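Local coordinates for protein porin (Rhodobacter blasticus, PDB 3PRN) that forms, as a homotrimer, channels in the bacterial outer membrane that let small hydrophilic solutes, up to about 0.6 kDa, diffuse passively across, at residues Thr87-Ala93 and Tyr145-Val149; Phe107-Gln111 and Ala220-Thr225; Asn34-Thr38 and Ala49-Met53. The protein carries 1 engineered substitution. Numbering follows the deposited sequence.

Contact 1. Residues Thr87-Ala93 and Tyr145-Val149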
# COMPACT_ATOMS: atom_id res chain seq x y z
N THR A 87 7.35 -14.05 -17.50
CA THR A 87 7.68 -15.35 -18.12
C THR A 87 7.81 -15.24 -19.64
O THR A 87 7.36 -14.30 -20.31
CB THR A 87 6.58 -16.37 -17.82
OG1 THR A 87 5.34 -15.89 -18.32
CG2 THR A 87 6.41 -16.64 -16.33
N ALA A 88 8.52 -16.24 -20.18
CA ALA A 88 8.78 -16.19 -21.63
C ALA A 88 7.55 -16.18 -22.50
O ALA A 88 7.42 -15.32 -23.41
CB ALA A 88 9.72 -17.35 -21.98
N PHE A 89 6.56 -17.02 -22.22
CA PHE A 89 5.38 -17.08 -23.10
C PHE A 89 4.58 -15.78 -23.03
O PHE A 89 3.89 -15.40 -23.98
CB PHE A 89 4.53 -18.28 -22.67
CG PHE A 89 3.55 -18.77 -23.71
CD1 PHE A 89 4.01 -19.61 -24.75
CD2 PHE A 89 2.21 -18.44 -23.66
CE1 PHE A 89 3.10 -20.09 -25.71
CE2 PHE A 89 1.30 -18.88 -24.63
CZ PHE A 89 1.77 -19.71 -25.65
N ASP A 90 4.67 -15.10 -21.88
CA ASP A 90 3.92 -13.86 -21.70
C ASP A 90 4.72 -12.68 -22.20
O ASP A 90 4.10 -11.65 -22.45
CB ASP A 90 3.55 -13.69 -20.21
CG ASP A 90 2.54 -12.56 -19.93
OD1 ASP A 90 1.44 -12.56 -20.45
OD2 ASP A 90 2.86 -11.64 -19.14
N SER A 91 6.05 -12.79 -22.36
CA SER A 91 6.79 -11.59 -22.76
C SER A 91 7.16 -11.47 -24.23
O SER A 91 7.49 -10.37 -24.64
CB SER A 91 8.12 -11.58 -21.96
OG SER A 91 7.80 -11.56 -20.57
N VAL A 92 7.12 -12.53 -25.02
CA VAL A 92 7.48 -12.46 -26.42
C VAL A 92 6.61 -11.45 -27.16
O VAL A 92 5.47 -11.18 -26.77
CB VAL A 92 7.16 -13.70 -27.30
CG1 VAL A 92 8.39 -14.55 -27.61
CG2 VAL A 92 6.15 -14.65 -26.65
N ALA A 93 7.15 -10.93 -28.25
CA ALA A 93 6.42 -9.99 -29.10
C ALA A 93 5.34 -10.78 -29.92
O ALA A 93 5.37 -12.00 -30.00
CB ALA A 93 7.38 -9.30 -30.08
N TYR A 145 14.23 -14.90 -24.39
CA TYR A 145 13.64 -14.96 -23.06
C TYR A 145 13.66 -16.37 -22.52
O TYR A 145 13.25 -17.30 -23.22
CB TYR A 145 12.20 -14.50 -23.03
CG TYR A 145 11.83 -13.27 -23.79
CD1 TYR A 145 11.73 -13.34 -25.18
CD2 TYR A 145 11.62 -12.04 -23.18
CE1 TYR A 145 11.41 -12.22 -25.91
CE2 TYR A 145 11.30 -10.89 -23.91
CZ TYR A 145 11.19 -11.01 -25.26
OH TYR A 145 10.83 -9.93 -26.07
N LEU A 146 14.04 -16.56 -21.27
CA LEU A 146 14.02 -17.83 -20.62
C LEU A 146 13.35 -17.69 -19.25
O LEU A 146 13.67 -16.69 -18.59
CB LEU A 146 15.45 -18.34 -20.33
CG LEU A 146 16.03 -19.09 -21.55
CD1 LEU A 146 17.34 -18.45 -21.93
CD2 LEU A 146 16.21 -20.55 -21.17
N SER A 147 12.48 -18.60 -18.87
CA SER A 147 11.92 -18.40 -17.51
C SER A 147 11.74 -19.77 -16.87
O SER A 147 11.50 -20.76 -17.59
CB SER A 147 10.63 -17.60 -17.54
OG SER A 147 9.68 -18.19 -18.43
N TYR A 148 11.92 -19.81 -15.57
CA TYR A 148 11.74 -21.04 -14.79
C TYR A 148 10.91 -20.69 -13.56
O TYR A 148 11.30 -19.75 -12.81
CB TYR A 148 13.13 -21.57 -14.42
CG TYR A 148 13.09 -22.61 -13.32
CD1 TYR A 148 12.77 -23.94 -13.59
CD2 TYR A 148 13.34 -22.21 -12.02
CE1 TYR A 148 12.72 -24.87 -12.54
CE2 TYR A 148 13.30 -23.12 -10.96
CZ TYR A 148 12.97 -24.44 -11.25
OH TYR A 148 12.93 -25.33 -10.18
N VAL A 149 9.76 -21.32 -13.38
CA VAL A 149 8.92 -20.95 -12.24
C VAL A 149 8.67 -22.18 -11.38
O VAL A 149 8.24 -23.23 -11.86
CB VAL A 149 7.57 -20.38 -12.72
CG1 VAL A 149 6.68 -20.05 -11.51
CG2 VAL A 149 7.72 -19.15 -13.59
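Thr-87, the N-cap residue of the short helix 88-91, lies beside strand 145-149, with its CG2 3.9 Å from CG2 of Val-149; its OG1 bonds to the backbone of Phe-115. At Ala-88 the helix start meets the strand directly: Ala-88 N donates to Ser-147 OG at 2.9 Å, nearly linearly, and Ala-88 CB packs 3.9 Å from CB of Tyr-145. This helix belongs to the long loop between strands 78-83 and 131-138, which folds into the 16-stranded barrel as the eyelet loop of porins does. Tyr-145, Ser-147 and Val-149 point toward this loop, whereas Tyr-148, on the outer face, touches a bound detergent. Phe-89 turns away, edge-to-face with Phe-114. Ser-91 bonds back through OG to Thr-87 O (2.8 Å), and its CB lies 3.7 Å from CD2 of Tyr-145. Where the helix ends, one face of that ring is covered by Ser-91 C and Val-92 N, with Val-92 CG1 4.2 Å from Tyr-145 CE1. Asp-169 accepts from both Ala-93 N and the Tyr-145 hydroxyl.

Contact 2. Residues Phe107-Gln111 and Ala220-Thr225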
# COMPACT_ATOMS: atom_id res chain seq x y z
N PHE A 107 -10.42 -12.51 -28.14
CA PHE A 107 -10.61 -13.98 -28.17
C PHE A 107 -9.46 -14.60 -28.97
O PHE A 107 -9.19 -15.81 -28.83
CB PHE A 107 -11.96 -14.31 -28.80
CG PHE A 107 -13.12 -13.93 -27.91
CD1 PHE A 107 -13.29 -14.64 -26.70
CD2 PHE A 107 -14.04 -12.96 -28.26
CE1 PHE A 107 -14.37 -14.34 -25.85
CE2 PHE A 107 -15.10 -12.69 -27.41
CZ PHE A 107 -15.27 -13.38 -26.22
N GLY A 108 -8.77 -13.81 -29.79
CA GLY A 108 -7.66 -14.34 -30.57
C GLY A 108 -6.37 -14.51 -29.78
O GLY A 108 -5.38 -15.00 -30.36
N ASP A 109 -6.35 -14.13 -28.49
CA ASP A 109 -5.18 -14.39 -27.65
C ASP A 109 -5.16 -15.91 -27.38
O ASP A 109 -6.22 -16.57 -27.48
CB ASP A 109 -5.39 -13.69 -26.30
CG ASP A 109 -5.02 -12.21 -26.32
OD1 ASP A 109 -4.45 -11.67 -27.30
OD2 ASP A 109 -5.29 -11.56 -25.27
N ALA A 110 -4.05 -16.50 -27.06
CA ALA A 110 -3.90 -17.92 -26.79
C ALA A 110 -4.91 -18.41 -25.75
O ALA A 110 -5.09 -17.78 -24.70
CB ALA A 110 -2.50 -18.17 -26.27
N GLN A 111 -5.52 -19.56 -26.02
CA GLN A 111 -6.48 -20.11 -25.05
C GLN A 111 -5.82 -21.25 -24.26
O GLN A 111 -6.28 -22.39 -24.26
CB GLN A 111 -7.69 -20.69 -25.80
CG GLN A 111 -8.37 -19.68 -26.70
CD GLN A 111 -9.09 -18.62 -25.90
OE1 GLN A 111 -9.98 -18.96 -25.12
NE2 GLN A 111 -8.76 -17.35 -26.03
N ALA A 220 -9.42 -26.09 -26.15
CA ALA A 220 -9.54 -25.35 -27.40
C ALA A 220 -8.79 -26.04 -28.53
O ALA A 220 -9.16 -25.90 -29.69
CB ALA A 220 -8.98 -23.92 -27.17
N GLY A 221 -7.74 -26.79 -28.20
CA GLY A 221 -6.90 -27.44 -29.21
C GLY A 221 -6.06 -26.36 -29.90
O GLY A 221 -5.88 -25.23 -29.37
N ASP A 222 -5.53 -26.61 -31.08
CA ASP A 222 -4.74 -25.66 -31.82
C ASP A 222 -5.57 -24.46 -32.26
O ASP A 222 -6.81 -24.51 -32.34
CB ASP A 222 -4.04 -26.31 -33.01
CG ASP A 222 -3.05 -27.38 -32.55
OD1 ASP A 222 -2.91 -27.72 -31.34
OD2 ASP A 222 -2.36 -27.92 -33.45
N GLN A 223 -4.86 -23.37 -32.52
CA GLN A 223 -5.58 -22.12 -32.78
C GLN A 223 -4.82 -21.26 -33.75
O GLN A 223 -3.60 -21.14 -33.76
CB GLN A 223 -5.67 -21.42 -31.37
CG GLN A 223 -6.15 -19.97 -31.43
CD GLN A 223 -6.31 -19.35 -30.06
OE1 GLN A 223 -5.82 -19.83 -29.04
NE2 GLN A 223 -7.04 -18.21 -30.00
N VAL A 224 -5.57 -20.51 -34.55
CA VAL A 224 -4.91 -19.59 -35.47
C VAL A 224 -5.65 -18.27 -35.36
O VAL A 224 -6.88 -18.24 -35.27
CB VAL A 224 -5.13 -20.18 -36.89
CG1 VAL A 224 -4.86 -19.14 -37.96
CG2 VAL A 224 -4.21 -21.39 -37.05
N THR A 225 -4.88 -17.18 -35.33
CA THR A 225 -5.47 -15.85 -35.23
C THR A 225 -4.82 -15.01 -36.34
O THR A 225 -3.59 -14.99 -36.45
CB THR A 225 -5.11 -15.20 -33.85
OG1 THR A 225 -5.75 -16.02 -32.87
CG2 THR A 225 -5.60 -13.78 -33.77
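The two backbones run in opposite order without pairing as strands: CA atoms are 5.4 Å apart between Gly-108 and Thr-225, but 7.5 Å between Ala-110 and Gln-223 and 6.5 Å between Gln-111 and Ala-220. Segment 107-111 is irregular coil, while 220-225 leads from a turn into strand 223-232. Gly-108 sits so close to the strand that a CB there would clash with CG2 of Thr-225. Side chains of the strand take over from main-chain pairing. At the narrow end Thr-225 OG1 donates to Gly-108 O at 2.7 Å; across the wider gap Gln-223, with chi1 and chi2 both t, reaches over with its amide and serves the loop backbone twice: its NE2 donates to Asp-109 O at 3.1 Å, and its OE1 accepts from Gln-111 N at 3.0 Å. Asp-109 O also receives NE2 of Gln-111 (3.0 Å), which fastens the coil to itself. At the turn, Gln-111 CB meets Ala-220 CB at 3.7 Å, a van der Waals contact beside the polar network. Ser-242 of the neighbouring strand 235-244 and Asn-215, just past strand 206-214, give the Gln-223 amide further partners, and Ser-242 also bonds to Thr-225 OG1. Inward-pointing polar side chains that grip the backbone of a long loop folded into the barrel are in keeping with the porin fold, in which this loop narrows the channel to an eyelet.

Contact 3. Residues Asn34-Thr38 and Ala49-Met53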
# COMPACT_ATOMS: atom_id res chain seq x y z
N ASN A 34 2.78 1.43 -10.20
CA ASN A 34 4.00 0.62 -10.09
C ASN A 34 5.01 1.42 -9.23
O ASN A 34 5.21 2.64 -9.47
CB ASN A 34 4.62 0.37 -11.46
CG ASN A 34 3.71 -0.41 -12.40
OD1 ASN A 34 3.26 -1.51 -12.07
ND2 ASN A 34 3.49 0.16 -13.58
N ILE A 35 5.64 0.74 -8.31
CA ILE A 35 6.66 1.40 -7.46
C ILE A 35 7.96 0.68 -7.83
O ILE A 35 8.04 -0.54 -7.67
CB ILE A 35 6.32 1.17 -5.99
CG1 ILE A 35 4.89 1.68 -5.75
CG2 ILE A 35 7.36 1.82 -5.11
CD1 ILE A 35 4.52 1.50 -4.30
N VAL A 36 8.91 1.44 -8.35
CA VAL A 36 10.18 0.83 -8.78
C VAL A 36 11.36 1.46 -8.07
O VAL A 36 11.53 2.69 -8.06
CB VAL A 36 10.30 1.12 -10.31
CG1 VAL A 36 11.59 0.51 -10.86
CG2 VAL A 36 9.09 0.53 -11.02
N GLY A 37 12.18 0.66 -7.40
CA GLY A 37 13.37 1.18 -6.71
C GLY A 37 14.57 0.70 -7.56
O GLY A 37 14.61 -0.49 -7.97
N THR A 38 15.51 1.56 -7.86
CA THR A 38 16.67 1.20 -8.67
C THR A 38 17.96 1.81 -8.06
O THR A 38 17.95 2.88 -7.50
CB THR A 38 16.63 1.71 -10.13
OG1 THR A 38 16.48 3.13 -10.13
CG2 THR A 38 15.42 1.17 -10.86
N ALA A 49 14.03 -3.26 -8.02
CA ALA A 49 12.99 -4.00 -7.32
C ALA A 49 11.66 -3.34 -7.73
O ALA A 49 11.65 -2.12 -7.96
CB ALA A 49 13.14 -4.10 -5.82
N LYS A 50 10.59 -4.10 -7.90
CA LYS A 50 9.32 -3.47 -8.21
C LYS A 50 8.17 -4.13 -7.44
O LYS A 50 8.14 -5.34 -7.15
CB LYS A 50 9.09 -3.48 -9.69
CG LYS A 50 7.95 -4.34 -10.21
CD LYS A 50 7.49 -3.87 -11.61
CE LYS A 50 7.29 -5.01 -12.61
NZ LYS A 50 7.01 -4.54 -13.98
N LEU A 51 7.23 -3.25 -7.13
CA LEU A 51 6.01 -3.65 -6.44
C LEU A 51 4.84 -3.03 -7.25
O LEU A 51 4.98 -1.89 -7.76
CB LEU A 51 5.99 -3.12 -5.02
CG LEU A 51 4.89 -3.61 -4.10
CD1 LEU A 51 5.06 -5.09 -3.77
CD2 LEU A 51 4.86 -2.81 -2.81
N ARG A 52 3.70 -3.71 -7.34
CA ARG A 52 2.52 -3.15 -8.00
C ARG A 52 1.32 -3.07 -7.02
O ARG A 52 1.09 -3.99 -6.19
CB ARG A 52 2.10 -4.04 -9.19
CG ARG A 52 0.85 -3.61 -9.94
CD ARG A 52 0.75 -4.33 -11.30
NE ARG A 52 1.88 -3.84 -12.20
CZ ARG A 52 2.09 -4.38 -13.40
NH1 ARG A 52 1.29 -5.39 -13.87
NH2 ARG A 52 3.04 -3.93 -14.20
N MET A 53 0.54 -2.01 -7.10
CA MET A 53 -0.70 -1.83 -6.36
C MET A 53 -1.76 -1.59 -7.46
O MET A 53 -1.70 -0.65 -8.22
CB MET A 53 -0.70 -0.63 -5.40
CG MET A 53 0.30 -0.92 -4.24
SD MET A 53 0.35 0.58 -3.15
CE MET A 53 -1.14 0.20 -2.21
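Strands 34-38 and 49-53 form part of an antiparallel beta hairpin in the barrel wall, their axes 4.7 Å apart at closest. Ala-49 makes a hydrogen-bonded pair with Gly-37: Ala-49 N to Gly-37 O is 2.8 Å, and Gly-37 N to Ala-49 O is 2.9 Å. Lys-50, in a non-hydrogen-bonded pair with Val-36, places its CB 4.2 Å from Val-36 CG2 and makes a cation-pi contact with Tyr-117. Leu-51 pairs with Ile-35 through a second backbone ring, Ile-35 N to Leu-51 O at 2.8 Å and Leu-51 N to Ile-35 O at 2.9 Å. On their face of the sheet, Ala-49, Leu-51 and Ile-35 pack on the second subunit of the homotrimer. Arg-52 emerges on the other face, where its NE donates to Asn-34 OD1 at 2.7 Å and its NH1 to Ser-119. Met-53 meets Met-53 of both neighbouring subunits; within the hairpin its SD lies 4.4 Å from Ile-35 CD1.

How the contacts relate
All three contacts belong to one barrel and are partly buried, but they hold different elements. Contact 3 joins neighbouring strands of the wall through repeated main-chain bonds, and its apolar face lies at the trimer interface. Contacts 1 and 2 instead fasten one long inward-folded loop to strands on two parts of the wall, and no other subunit touches them. There side-chain groups meet backbone: a serine and packing around a tyrosine in contact 1, a glutamine and a threonine in contact 2. These two touch, Phe-89 CE2 lying 4.2 Å from Ala-110 CB, whereas contacts 2 and 3 sit on opposite sides of the chain's centre, about 32 Å between centres.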